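Local coordinates for protein helix-turn-helix transcriptional regulator (Pseudomonas aeruginosa, PDB 5XHX) that probably regulates transcription by binding DNA, as LuxR-family proteins do, this chain being its N-terminal ligand-binding-type domain without the helix-turn-helix DNA-binding domain, at residues A[10-15]-A[33-38]; A[21-26]-A[167-172]; A[27-32]-A[141-146]; A[46-51]-A[75-80]. All blocks are in the same frame, centred on the assembly; numbering follows the deposited sequence.

Contact 1: A[10-15]-A[33-38]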
loop_
_atom_site.group_PDB
_atom_site.type_symbol
_atom_site.label_atom_id
_atom_site.label_comp_id
_atom_site.label_asym_id
_atom_site.label_seq_id
_atom_site.Cartn_x
_atom_site.Cartn_y
_atom_site.Cartn_z
ATOM N N GLY A 10 -6.101 0.379 -16.775
ATOM C CA GLY A 10 -6.377 1.772 -16.467
ATOM C C GLY A 10 -7.133 1.990 -15.169
ATOM O O GLY A 10 -6.593 2.552 -14.203
ATOM N N ALA A 11 -8.397 1.550 -15.139
ATOM C CA ALA A 11 -9.234 1.760 -13.963
ATOM C C ALA A 11 -8.693 1.026 -12.740
ATOM O O ALA A 11 -8.953 1.443 -11.607
ATOM C CB ALA A 11 -10.671 1.313 -14.249
ATOM N N TRP A 12 -7.952 -0.066 -12.946
ATOM C CA TRP A 12 -7.432 -0.825 -11.817
ATOM C C TRP A 12 -6.373 -0.033 -11.053
ATOM O O TRP A 12 -6.267 -0.149 -9.825
ATOM C CB TRP A 12 -6.856 -2.154 -12.298
ATOM C CG TRP A 12 -6.112 -2.877 -11.215
ATOM C CD1 TRP A 12 -4.782 -3.173 -11.189
ATOM C CD2 TRP A 12 -6.655 -3.353 -9.977
ATOM N NE1 TRP A 12 -4.464 -3.827 -10.018
ATOM C CE2 TRP A 12 -5.597 -3.948 -9.259
ATOM C CE3 TRP A 12 -7.935 -3.341 -9.410
ATOM C CZ2 TRP A 12 -5.778 -4.523 -8.004
ATOM C CZ3 TRP A 12 -8.113 -3.915 -8.163
ATOM C CH2 TRP A 12 -7.041 -4.498 -7.475
ATOM N N HIS A 13 -5.568 0.764 -11.760
ATOM C CA HIS A 13 -4.526 1.530 -11.083
ATOM C C HIS A 13 -5.132 2.614 -10.209
ATOM O O HIS A 13 -4.630 2.880 -9.111
ATOM C CB HIS A 13 -3.556 2.119 -12.107
ATOM C CG HIS A 13 -2.742 1.079 -12.810
ATOM N ND1 HIS A 13 -2.943 0.741 -14.132
ATOM C CD2 HIS A 13 -1.762 0.262 -12.357
ATOM C CE1 HIS A 13 -2.101 -0.220 -14.472
ATOM N NE2 HIS A 13 -1.372 -0.527 -13.413
ATOM N N GLU A 14 -6.226 3.237 -10.667
ATOM C CA GLU A 14 -6.895 4.246 -9.852
ATOM C C GLU A 14 -7.600 3.619 -8.656
ATOM O O GLU A 14 -7.611 4.207 -7.567
ATOM C CB GLU A 14 -7.872 5.065 -10.704
ATOM C CG GLU A 14 -7.192 6.288 -11.324
ATOM C CD GLU A 14 -8.078 7.114 -12.246
ATOM O OE1 GLU A 14 -9.212 6.695 -12.570
ATOM O OE2 GLU A 14 -7.621 8.206 -12.649
ATOM N N SER A 15 -8.176 2.423 -8.829
ATOM C CA SER A 15 -8.745 1.705 -7.688
ATOM C C SER A 15 -7.677 1.417 -6.651
ATOM O O SER A 15 -7.874 1.632 -5.448
ATOM C CB SER A 15 -9.390 0.392 -8.141
ATOM O OG SER A 15 -10.579 0.637 -8.862
ATOM N N ALA A 33 -12.919 -4.036 1.305
ATOM C CA ALA A 33 -14.009 -4.964 0.997
ATOM C C ALA A 33 -14.698 -4.606 -0.315
ATOM O O ALA A 33 -15.093 -5.491 -1.082
ATOM C CB ALA A 33 -15.026 -4.968 2.142
ATOM N N GLN A 34 -14.886 -3.312 -0.579
ATOM C CA GLN A 34 -15.509 -2.913 -1.844
ATOM C C GLN A 34 -14.599 -3.211 -3.029
ATOM O O GLN A 34 -15.076 -3.610 -4.099
ATOM C CB GLN A 34 -15.887 -1.428 -1.801
ATOM C CG GLN A 34 -17.094 -1.161 -0.886
ATOM C CD GLN A 34 -17.391 0.317 -0.680
ATOM O OE1 GLN A 34 -16.675 1.187 -1.183
ATOM N NE2 GLN A 34 -18.453 0.606 0.072
ATOM N N THR A 35 -13.286 -3.029 -2.859
ATOM C CA THR A 35 -12.354 -3.402 -3.925
ATOM C C THR A 35 -12.457 -4.893 -4.245
ATOM O O THR A 35 -12.587 -5.285 -5.411
ATOM C CB THR A 35 -10.923 -3.036 -3.529
ATOM O OG1 THR A 35 -10.878 -1.672 -3.120
ATOM C CG2 THR A 35 -9.968 -3.220 -4.715
ATOM N N LEU A 36 -12.418 -5.746 -3.214
ATOM C CA LEU A 36 -12.557 -7.183 -3.449
ATOM C C LEU A 36 -13.942 -7.537 -3.966
ATOM O O LEU A 36 -14.095 -8.498 -4.733
ATOM C CB LEU A 36 -12.263 -7.958 -2.161
ATOM C CG LEU A 36 -10.838 -7.778 -1.628
ATOM C CD1 LEU A 36 -10.679 -8.408 -0.250
ATOM C CD2 LEU A 36 -9.831 -8.375 -2.610
ATOM N N GLY A 37 -14.957 -6.780 -3.555
ATOM C CA GLY A 37 -16.307 -6.988 -4.038
ATOM C C GLY A 37 -16.489 -6.740 -5.524
ATOM O O GLY A 37 -17.556 -7.062 -6.059
ATOM N N GLN A 38 -15.492 -6.162 -6.196
ATOM C CA GLN A 38 -15.568 -6.047 -7.648
ATOM C C GLN A 38 -15.361 -7.389 -8.331
ATOM O O GLN A 38 -15.777 -7.557 -9.482
ATOM C CB GLN A 38 -14.541 -5.029 -8.150
ATOM C CG GLN A 38 -14.813 -3.611 -7.662
ATOM C CD GLN A 38 -13.674 -2.655 -7.958
ATOM O OE1 GLN A 38 -12.860 -2.897 -8.853
ATOM N NE2 GLN A 38 -13.599 -1.564 -7.189
HETATM O O HOH W 1 -10.428 1.037 -4.371
HETATM O O HOH W 2 -10.966 -1.576 -11.038
#

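Contact 2: A[21-26]-A[167-172]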
loop_
_atom_site.group_PDB
_atom_site.type_symbol
_atom_site.label_atom_id
_atom_site.label_comp_id
_atom_site.label_asym_id
_atom_site.label_seq_id
_atom_site.Cartn_x
_atom_site.Cartn_y
_atom_site.Cartn_z
ATOM N N GLU A 21 -4.531 5.062 -0.539
ATOM C CA GLU A 21 -4.728 6.356 0.056
ATOM C C GLU A 21 -5.554 6.282 1.350
ATOM O O GLU A 21 -5.389 7.063 2.244
ATOM C CB GLU A 21 -5.376 7.272 -0.975
ATOM C CG GLU A 21 -5.508 8.694 -0.598
ATOM C CD GLU A 21 -4.181 9.394 -0.436
ATOM O OE1 GLU A 21 -4.035 10.146 0.535
ATOM O OE2 GLU A 21 -3.290 9.185 -1.258
ATOM N N ALA A 22 -6.427 5.293 1.424
ATOM C CA ALA A 22 -7.306 5.067 2.566
ATOM C C ALA A 22 -6.617 4.355 3.718
ATOM O O ALA A 22 -7.241 4.171 4.768
ATOM C CB ALA A 22 -8.529 4.256 2.127
ATOM N N LEU A 23 -5.348 3.973 3.550
ATOM C CA LEU A 23 -4.686 3.104 4.511
ATOM C C LEU A 23 -4.649 3.711 5.909
ATOM O O LEU A 23 -4.626 2.976 6.899
ATOM C CB LEU A 23 -3.276 2.772 4.019
ATOM C CG LEU A 23 -2.421 1.746 4.784
ATOM C CD1 LEU A 23 -3.129 0.396 4.957
ATOM C CD2 LEU A 23 -1.077 1.531 4.068
ATOM N N ASP A 24 -4.664 5.039 6.020
ATOM C CA ASP A 24 -4.638 5.706 7.317
ATOM C C ASP A 24 -5.953 6.400 7.632
ATOM O O ASP A 24 -5.985 7.322 8.446
ATOM C CB ASP A 24 -3.484 6.709 7.385
ATOM C CG ASP A 24 -3.652 7.877 6.414
ATOM O OD1 ASP A 24 -4.604 7.874 5.598
ATOM O OD2 ASP A 24 -2.814 8.803 6.468
ATOM N N ARG A 25 -7.035 5.988 6.994
ATOM C CA ARG A 25 -8.326 6.629 7.134
ATOM C C ARG A 25 -9.318 5.665 7.773
ATOM O O ARG A 25 -9.142 4.440 7.705
ATOM C CB ARG A 25 -8.837 7.102 5.764
ATOM C CG ARG A 25 -7.859 8.036 5.025
ATOM C CD ARG A 25 -7.605 9.341 5.824
ATOM N NE ARG A 25 -8.848 10.065 6.116
ATOM C CZ ARG A 25 -9.513 10.802 5.224
ATOM N NH1 ARG A 25 -9.060 10.910 3.984
ATOM N NH2 ARG A 25 -10.633 11.427 5.563
ATOM N N PRO A 26 -10.365 6.188 8.426
ATOM C CA PRO A 26 -11.318 5.302 9.124
ATOM C C PRO A 26 -12.014 4.310 8.217
ATOM O O PRO A 26 -12.351 3.205 8.661
ATOM C CB PRO A 26 -12.329 6.287 9.735
ATOM C CG PRO A 26 -11.600 7.583 9.831
ATOM C CD PRO A 26 -10.652 7.616 8.667
ATOM N N ILE A 167 -2.945 -9.355 1.969
ATOM C CA ILE A 167 -2.442 -9.584 3.321
ATOM C C ILE A 167 -1.309 -8.610 3.653
ATOM O O ILE A 167 -1.109 -8.260 4.819
ATOM C CB ILE A 167 -2.005 -11.050 3.499
ATOM C CG1 ILE A 167 -0.763 -11.342 2.686
ATOM C CG2 ILE A 167 -3.174 -12.046 3.116
ATOM C CD1 ILE A 167 -0.290 -12.793 2.819
ATOM N N ALA A 168 -0.531 -8.184 2.649
ATOM C CA ALA A 168 0.487 -7.164 2.890
ATOM C C ALA A 168 -0.156 -5.868 3.352
ATOM O O ALA A 168 0.301 -5.232 4.313
ATOM C CB ALA A 168 1.314 -6.931 1.618
ATOM N N LEU A 169 -1.223 -5.464 2.670
ATOM C CA LEU A 169 -1.965 -4.267 3.045
ATOM C C LEU A 169 -2.539 -4.387 4.453
ATOM O O LEU A 169 -2.459 -3.449 5.251
ATOM C CB LEU A 169 -3.108 -4.051 2.051
ATOM C CG LEU A 169 -3.233 -2.867 1.113
ATOM C CD1 LEU A 169 -4.686 -2.819 0.651
ATOM C CD2 LEU A 169 -2.828 -1.583 1.807
ATOM N N MET A 170 -3.198 -5.517 4.741
ATOM C CA MET A 170 -3.800 -5.713 6.062
ATOM C C MET A 170 -2.764 -5.539 7.159
ATOM O O MET A 170 -2.999 -4.833 8.144
ATOM C CB MET A 170 -4.452 -7.099 6.147
ATOM C CG MET A 170 -5.660 -7.253 5.229
ATOM S SD MET A 170 -6.289 -8.936 5.179
ATOM C CE MET A 170 -6.576 -9.157 6.965
ATOM N N LYS A 171 -1.600 -6.171 6.991
ATOM C CA LYS A 171 -0.540 -6.068 7.990
ATOM C C LYS A 171 -0.109 -4.616 8.178
ATOM O O LYS A 171 0.067 -4.151 9.312
ATOM C CB LYS A 171 0.645 -6.949 7.571
ATOM C CG LYS A 171 1.817 -6.979 8.555
ATOM C CD LYS A 171 1.373 -7.347 9.969
ATOM C CE LYS A 171 2.530 -7.883 10.811
ATOM N NZ LYS A 171 2.775 -9.344 10.561
ATOM N N LYS A 172 0.016 -3.864 7.079
ATOM C CA LYS A 172 0.431 -2.470 7.197
ATOM C C LYS A 172 -0.658 -1.617 7.833
ATOM O O LYS A 172 -0.353 -0.662 8.557
ATOM C CB LYS A 172 0.828 -1.921 5.822
ATOM C CG LYS A 172 2.129 -2.523 5.290
ATOM C CD LYS A 172 3.264 -2.280 6.282
ATOM C CE LYS A 172 4.574 -2.892 5.810
ATOM N NZ LYS A 172 4.731 -4.321 6.205
#

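Contact 3: A[27-32]-A[141-146]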
loop_
_atom_site.group_PDB
_atom_site.type_symbol
_atom_site.label_atom_id
_atom_site.label_comp_id
_atom_site.label_asym_id
_atom_site.label_seq_id
_atom_site.Cartn_x
_atom_site.Cartn_y
_atom_site.Cartn_z
ATOM N N PHE A 27 -12.246 4.672 6.960
ATOM C CA PHE A 27 -13.006 3.860 6.020
ATOM C C PHE A 27 -12.140 2.873 5.239
ATOM O O PHE A 27 -12.585 2.376 4.200
ATOM C CB PHE A 27 -13.757 4.768 5.041
ATOM C CG PHE A 27 -12.928 5.921 4.528
ATOM C CD1 PHE A 27 -12.204 5.805 3.355
ATOM C CD2 PHE A 27 -12.859 7.114 5.237
ATOM C CE1 PHE A 27 -11.434 6.864 2.881
ATOM C CE2 PHE A 27 -12.093 8.176 4.779
ATOM C CZ PHE A 27 -11.381 8.050 3.592
ATOM N N PHE A 28 -10.922 2.587 5.704
ATOM C CA PHE A 28 -10.034 1.700 4.950
ATOM C C PHE A 28 -10.669 0.332 4.704
ATOM O O PHE A 28 -10.654 -0.171 3.580
ATOM C CB PHE A 28 -8.701 1.527 5.673
ATOM C CG PHE A 28 -7.888 0.365 5.150
ATOM C CD1 PHE A 28 -7.162 0.484 3.960
ATOM C CD2 PHE A 28 -7.868 -0.856 5.828
ATOM C CE1 PHE A 28 -6.431 -0.585 3.462
ATOM C CE2 PHE A 28 -7.132 -1.937 5.330
ATOM C CZ PHE A 28 -6.409 -1.796 4.149
ATOM N N TRP A 29 -11.206 -0.306 5.755
ATOM C CA TRP A 29 -11.734 -1.660 5.580
ATOM C C TRP A 29 -12.920 -1.677 4.629
ATOM O O TRP A 29 -13.086 -2.625 3.851
ATOM C CB TRP A 29 -12.122 -2.268 6.936
ATOM C CG TRP A 29 -10.932 -2.497 7.793
ATOM C CD1 TRP A 29 -10.568 -1.781 8.882
ATOM C CD2 TRP A 29 -9.907 -3.487 7.598
ATOM N NE1 TRP A 29 -9.404 -2.277 9.407
ATOM C CE2 TRP A 29 -8.980 -3.328 8.637
ATOM C CE3 TRP A 29 -9.712 -4.517 6.669
ATOM C CZ2 TRP A 29 -7.845 -4.138 8.762
ATOM C CZ3 TRP A 29 -8.592 -5.326 6.797
ATOM C CH2 TRP A 29 -7.672 -5.129 7.829
ATOM N N ARG A 30 -13.768 -0.643 4.680
ATOM C CA ARG A 30 -14.852 -0.545 3.707
ATOM C C ARG A 30 -14.309 -0.494 2.283
ATOM O O ARG A 30 -14.845 -1.155 1.387
ATOM C CB ARG A 30 -15.734 0.679 3.988
ATOM C CG ARG A 30 -16.934 0.768 3.021
ATOM C CD ARG A 30 -17.849 1.984 3.258
ATOM N NE ARG A 30 -17.121 3.252 3.262
ATOM C CZ ARG A 30 -16.887 4.000 2.182
ATOM N NH1 ARG A 30 -17.319 3.617 0.986
ATOM N NH2 ARG A 30 -16.213 5.140 2.300
ATOM N N ILE A 31 -13.228 0.260 2.058
ATOM C CA ILE A 31 -12.689 0.369 0.699
ATOM C C ILE A 31 -12.041 -0.943 0.267
ATOM O O ILE A 31 -12.151 -1.348 -0.894
ATOM C CB ILE A 31 -11.698 1.547 0.594
ATOM C CG1 ILE A 31 -12.383 2.866 0.979
ATOM C CG2 ILE A 31 -11.127 1.630 -0.852
ATOM C CD1 ILE A 31 -13.650 3.127 0.197
ATOM N N LEU A 32 -11.367 -1.633 1.189
ATOM C CA LEU A 32 -10.784 -2.930 0.850
ATOM C C LEU A 32 -11.868 -3.943 0.484
ATOM O O LEU A 32 -11.780 -4.629 -0.545
ATOM C CB LEU A 32 -9.920 -3.427 2.018
ATOM C CG LEU A 32 -9.321 -4.837 1.864
ATOM C CD1 LEU A 32 -8.608 -5.012 0.517
ATOM C CD2 LEU A 32 -8.371 -5.129 3.015
ATOM N N LEU A 141 -5.119 -11.072 12.750
ATOM C CA LEU A 141 -5.948 -10.083 12.069
ATOM C C LEU A 141 -6.739 -10.757 10.952
ATOM O O LEU A 141 -6.172 -11.464 10.114
ATOM C CB LEU A 141 -5.084 -8.950 11.511
ATOM C CG LEU A 141 -5.742 -7.930 10.578
ATOM C CD1 LEU A 141 -6.827 -7.136 11.315
ATOM C CD2 LEU A 141 -4.699 -6.960 10.028
ATOM N N CYS A 142 -8.051 -10.534 10.927
ATOM C CA CYS A 142 -8.904 -11.256 9.991
ATOM C C CYS A 142 -9.811 -10.294 9.250
ATOM O O CYS A 142 -10.373 -9.365 9.843
ATOM C CB CYS A 142 -9.759 -12.298 10.704
ATOM S SG CYS A 142 -8.790 -13.540 11.557
ATOM N N LEU A 143 -9.951 -10.528 7.955
ATOM C CA LEU A 143 -10.911 -9.816 7.135
ATOM C C LEU A 143 -11.916 -10.855 6.676
ATOM O O LEU A 143 -11.586 -11.736 5.877
ATOM C CB LEU A 143 -10.252 -9.115 5.941
ATOM C CG LEU A 143 -11.286 -8.581 4.938
ATOM C CD1 LEU A 143 -12.192 -7.510 5.590
ATOM C CD2 LEU A 143 -10.583 -8.043 3.699
ATOM N N SER A 144 -13.130 -10.763 7.206
ATOM C CA SER A 144 -14.205 -11.667 6.834
ATOM C C SER A 144 -15.012 -11.031 5.717
ATOM O O SER A 144 -15.342 -9.847 5.788
ATOM C CB SER A 144 -15.114 -11.949 8.041
ATOM O OG SER A 144 -16.433 -12.225 7.587
ATOM N N LEU A 145 -15.308 -11.809 4.681
ATOM C CA LEU A 145 -16.160 -11.367 3.585
ATOM C C LEU A 145 -17.314 -12.351 3.506
ATOM O O LEU A 145 -17.094 -13.549 3.290
ATOM C CB LEU A 145 -15.399 -11.326 2.254
ATOM C CG LEU A 145 -14.069 -10.572 2.210
ATOM C CD1 LEU A 145 -13.382 -10.823 0.859
ATOM C CD2 LEU A 145 -14.265 -9.091 2.438
ATOM N N GLY A 146 -18.531 -11.859 3.704
ATOM C CA GLY A 146 -19.694 -12.732 3.679
ATOM C C GLY A 146 -20.521 -12.546 2.424
ATOM O O GLY A 146 -20.453 -11.489 1.792
#

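Contact 4: A[46-51]-A[75-80]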
loop_
_atom_site.group_PDB
_atom_site.type_symbol
_atom_site.label_atom_id
_atom_site.label_comp_id
_atom_site.label_asym_id
_atom_site.label_seq_id
_atom_site.Cartn_x
_atom_site.Cartn_y
_atom_site.Cartn_z
ATOM N N ALA A 46 -16.408 -7.804 7.795
ATOM C CA ALA A 46 -15.957 -7.355 9.099
ATOM C C ALA A 46 -14.443 -7.505 9.154
ATOM O O ALA A 46 -13.883 -8.432 8.567
ATOM C CB ALA A 46 -16.628 -8.152 10.224
ATOM N N ALA A 47 -13.780 -6.574 9.835
ATOM C CA ALA A 47 -12.367 -6.710 10.159
ATOM C C ALA A 47 -12.215 -6.799 11.672
ATOM O O ALA A 47 -12.780 -5.980 12.404
ATOM C CB ALA A 47 -11.549 -5.537 9.603
ATOM N N LEU A 48 -11.450 -7.781 12.140
ATOM C CA LEU A 48 -11.364 -8.038 13.572
ATOM C C LEU A 48 -10.055 -8.748 13.890
ATOM O O LEU A 48 -9.418 -9.345 13.018
ATOM C CB LEU A 48 -12.575 -8.861 14.071
ATOM C CG LEU A 48 -12.854 -10.309 13.624
ATOM C CD1 LEU A 48 -14.084 -10.894 14.383
ATOM C CD2 LEU A 48 -13.097 -10.424 12.098
ATOM N N ILE A 49 -9.672 -8.698 15.164
ATOM C CA ILE A 49 -8.494 -9.401 15.650
ATOM C C ILE A 49 -8.944 -10.447 16.660
ATOM O O ILE A 49 -9.552 -10.109 17.685
ATOM C CB ILE A 49 -7.467 -8.436 16.260
ATOM C CG1 ILE A 49 -7.017 -7.414 15.196
ATOM C CG2 ILE A 49 -6.289 -9.211 16.834
ATOM C CD1 ILE A 49 -6.130 -6.268 15.765
ATOM N N PHE A 50 -8.681 -11.714 16.345
ATOM C CA PHE A 50 -8.870 -12.813 17.276
ATOM C C PHE A 50 -7.619 -12.971 18.141
ATOM O O PHE A 50 -6.502 -12.632 17.728
ATOM C CB PHE A 50 -9.133 -14.123 16.528
ATOM C CG PHE A 50 -10.455 -14.185 15.807
ATOM C CD1 PHE A 50 -11.632 -13.812 16.432
ATOM C CD2 PHE A 50 -10.515 -14.652 14.495
ATOM C CE1 PHE A 50 -12.860 -13.909 15.763
ATOM C CE2 PHE A 50 -11.730 -14.745 13.815
ATOM C CZ PHE A 50 -12.908 -14.388 14.443
ATOM N N SER A 51 -7.812 -13.510 19.339
ATOM C CA SER A 51 -6.718 -13.733 20.274
ATOM C C SER A 51 -7.193 -14.727 21.326
ATOM O O SER A 51 -8.230 -15.379 21.162
ATOM C CB SER A 51 -6.263 -12.418 20.912
ATOM O OG SER A 51 -7.210 -11.973 21.875
ATOM N N SER A 75 -22.383 -7.499 20.935
ATOM C CA SER A 75 -21.886 -7.761 22.284
ATOM C C SER A 75 -21.897 -9.252 22.597
ATOM O O SER A 75 -20.941 -9.774 23.185
ATOM C CB SER A 75 -22.721 -6.980 23.300
ATOM O OG SER A 75 -22.360 -7.333 24.614
ATOM N N ARG A 76 -22.959 -9.964 22.189
ATOM C CA ARG A 76 -23.003 -11.407 22.411
ATOM C C ARG A 76 -21.873 -12.114 21.678
ATOM O O ARG A 76 -21.272 -13.063 22.206
ATOM C CB ARG A 76 -24.345 -11.991 21.965
ATOM C CG ARG A 76 -25.547 -11.580 22.817
ATOM C CD ARG A 76 -26.619 -12.659 22.733
ATOM N NE ARG A 76 -26.188 -13.854 23.447
ATOM C CZ ARG A 76 -26.630 -15.083 23.213
ATOM N NH1 ARG A 76 -27.530 -15.309 22.255
ATOM N NH2 ARG A 76 -26.160 -16.091 23.937
ATOM N N TYR A 77 -21.609 -11.708 20.437
ATOM C CA TYR A 77 -20.480 -12.277 19.715
ATOM C C TYR A 77 -19.195 -12.072 20.505
ATOM O O TYR A 77 -18.468 -13.027 20.796
ATOM C CB TYR A 77 -20.374 -11.648 18.313
ATOM C CG TYR A 77 -19.260 -12.256 17.498
ATOM C CD1 TYR A 77 -19.443 -13.451 16.825
ATOM C CD2 TYR A 77 -18.029 -11.648 17.421
ATOM C CE1 TYR A 77 -18.433 -14.020 16.086
ATOM C CE2 TYR A 77 -16.994 -12.216 16.680
ATOM C CZ TYR A 77 -17.201 -13.395 16.020
ATOM O OH TYR A 77 -16.182 -13.972 15.295
ATOM N N ILE A 78 -18.932 -10.829 20.900
ATOM C CA ILE A 78 -17.672 -10.492 21.557
ATOM C C ILE A 78 -17.516 -11.222 22.894
ATOM O O ILE A 78 -16.409 -11.657 23.248
ATOM C CB ILE A 78 -17.572 -8.967 21.713
ATOM C CG1 ILE A 78 -17.401 -8.319 20.328
ATOM C CG2 ILE A 78 -16.430 -8.572 22.637
ATOM C CD1 ILE A 78 -17.372 -6.797 20.378
ATOM N N THR A 79 -18.606 -11.379 23.657
ATOM C CA THR A 79 -18.474 -11.948 25.003
ATOM C C THR A 79 -18.664 -13.457 25.034
ATOM O O THR A 79 -18.672 -14.042 26.124
ATOM C CB THR A 79 -19.466 -11.303 25.988
ATOM O OG1 THR A 79 -20.806 -11.596 25.569
ATOM C CG2 THR A 79 -19.266 -9.810 26.050
ATOM N N GLY A 80 -18.794 -14.119 23.886
ATOM C CA GLY A 80 -18.861 -15.566 23.954
ATOM C C GLY A 80 -19.217 -16.327 22.700
ATOM O O GLY A 80 -18.664 -17.401 22.457
#

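Contact 1: A[10-15]-A[33-38]
The Trp12 indole and the Thr35 methyl group touch across the two helices: Thr35 CG2 reaches Trp12 CZ3 obliquely at 4.0 Å, and a water lies in the ring plane at another part of the indole edge. Trp12 extends from its helix with CG anti to the backbone N (chi1 171°), which carries the six-membered ring across to Thr35; the two side chains cross at about a right angle. Thr35 splits its work between branches. CG2 meets the indole, while OG1 gives its proton to Ile31 O one turn back in its own helix and accepts one from a second water. That water, 3.0 Å from Thr35 OG1, also donates to Ser15 O at 2.8 Å, tying a helix carbonyl to a side chain of the other helix. Further along, the in-plane water of Trp12 joins Ser15 OG at 3.1 Å to Gln38 OE1 at 3.2 Å, donating to the amide oxygen. The Gln38 chain, extended beyond CG, brings its amide to this water; its NE2 comes no closer to Ser15 OG than 4.1 Å. Polar groups here therefore meet through two water bridges, with one apolar touch beside them. Trp12 also packs on Trp12 of the second subunit, and the His13 ring meets Trp165 of that subunit, while Leu36 packs on Leu143 and Leu162 of its own chain. Helices 11-21 and 28-36 run antiparallel and form a helical hairpin, here water-bridged at its open end beside the dimer interface.

Contact 2: A[21-26]-A[167-172]
The turn of the N-terminal helical hairpin, between helices 11-21 and 28-36, leans here on the long helix 153-173, within the helical layer that backs the sheet. Leu23 makes the contact. Its CD1 methyl meets Leu169 CD2 at 3.7 Å and sits 3.9 Å from Leu169 O, so one branch touches both a side chain and the helix backbone. The other branch, CD2, lies 4.3 Å from Lys172 CB, one turn further along. Leu23 reaches across because CG stands anti to the backbone N (chi1 -173°), whereas Leu169 holds a chi1 of -116°, away from the usual staggered values. Phe28 packs on both leucines, Leu19 and Leu20 on Leu169, and the touching residues are all buried. The loop is folded back on itself by a bond from Arg25 N to Ala22 O of 2.9 Å. Two of its carbonyls, Leu23 O and Arg25 O, are both hydrogen-bonded to Arg173 NH1 of the long helix, fastening the turn by its backbone beside the apolar contact. Lys172 lends this contact only its inner carbons; its chain bends away, and NZ is hydrogen-bonded to Glu21 O of the second subunit, with a long, weak ion pair to Asp24 of that subunit. The same bond is made in return, from Lys172 of the second subunit to Glu21 O of this chain. An apolar leucine contact inside the subunit thus lies next to reciprocal lysine-to-carbonyl bonds between subunits, a two-fold helical dimer interface built from the hairpin and the long helix.

Contact 3: A[27-32]-A[141-146]
This is an apolar helix-on-sheet contact near the middle of the domain, where helix 28-36 lies over strand 140-147, the central strand of the five-stranded antiparallel sheet. The short axes pass 10.6 Å apart at 49°, and Trp29 and Leu32, one turn apart, fill the interval. Trp29 CE3 meets Leu143 CD1 at 4.0 Å, and at the opposite corner of the benzo ring Trp29 CZ2 lies 4.1 Å from Leu141 CD1. The indole thus rests against two leucines of alternate strand positions, with Leu141 approaching from the opposite direction and Leu143 sliding past. Leu32 adds a contact between branch ends, its CD2 being 3.7 Å from Leu143 CD2. Leu141 and Leu143 point toward helix 28-36 while Cys142 between them points to the other side of the sheet and touches Phe50, as expected for the alpha-beta-alpha sandwich of LuxR-type ligand-binding domains. Phe28 CD2 sits 3.8 Å above the Trp29 ring, over its centre, and the Phe28 ring stands edge-on over that face, a T-shaped packing. The only polar atom of the indole is satisfied: Trp29 NE1 is hydrogen-bonded to Glu177, and Met170 of helix 153-173 packs against both Trp29 and Leu143.

Contact 4: A[46-51]-A[75-80]
Tyr77 sends its ring from the helix to Leu48 and Phe50 with CG anti to the backbone N (chi1 -177°), while Leu48 stands with CG between its own N and carbonyl carbon (chi1 65°), the crowded position. In this setting Leu48 CD1 lies 3.9 Å from Tyr77 CE2 and 3.8 Å from Tyr77 OH, approaching the ring obliquely. Phe50 comes edge on: its CE1 and CZ both lie 3.4 Å from Tyr77 OH, which sits at the phenyl edge near its plane, and Phe50 CE1 likewise lies near the plane of the Tyr77 ring. Within the strand, Leu48 CG packs 4.1 Å above the Phe50 ring, offset toward the rim, so the two residues make a joint apolar seat for the phenol end. The hydroxyl is not left to carbon neighbours alone, since Tyr77 OH is hydrogen-bonded to Asp85 OD2; that bond probably fixes the rotation of the OH. The Tyr77 ring also stacks on Tyr119, and Phe50 meets Tyr88 edge-to-face, making a dense aromatic cluster between strand 44-50 and helices 72-81, 86-92 and 114-123. This setting, between the sheet and its helices, is consistent with the place where LuxR-type relatives form their autoinducer pocket.

In the fold
Contacts 1 and 4 lie on opposite sides of the chain's centre, about 28 Å between centres, with the sheet between them. Contact 3 links the two sides: Leu143 touches Leu36 of contact 1, and Leu141 CD2 comes 3.3 Å from Met170 O of contact 2. Its strand borders that of contact 4, with Cys142 N probably hydrogen-bonded to Leu48 O at 2.8 Å. Contacts 1 and 2, centres about 14 Å apart, both touch the second subunit, while contacts 3 and 4 are buried within one chain. The dimer face and the probable ligand side thus occupy opposite layers. Along the chain, contact 3 is nested inside the loop closed by contact 2.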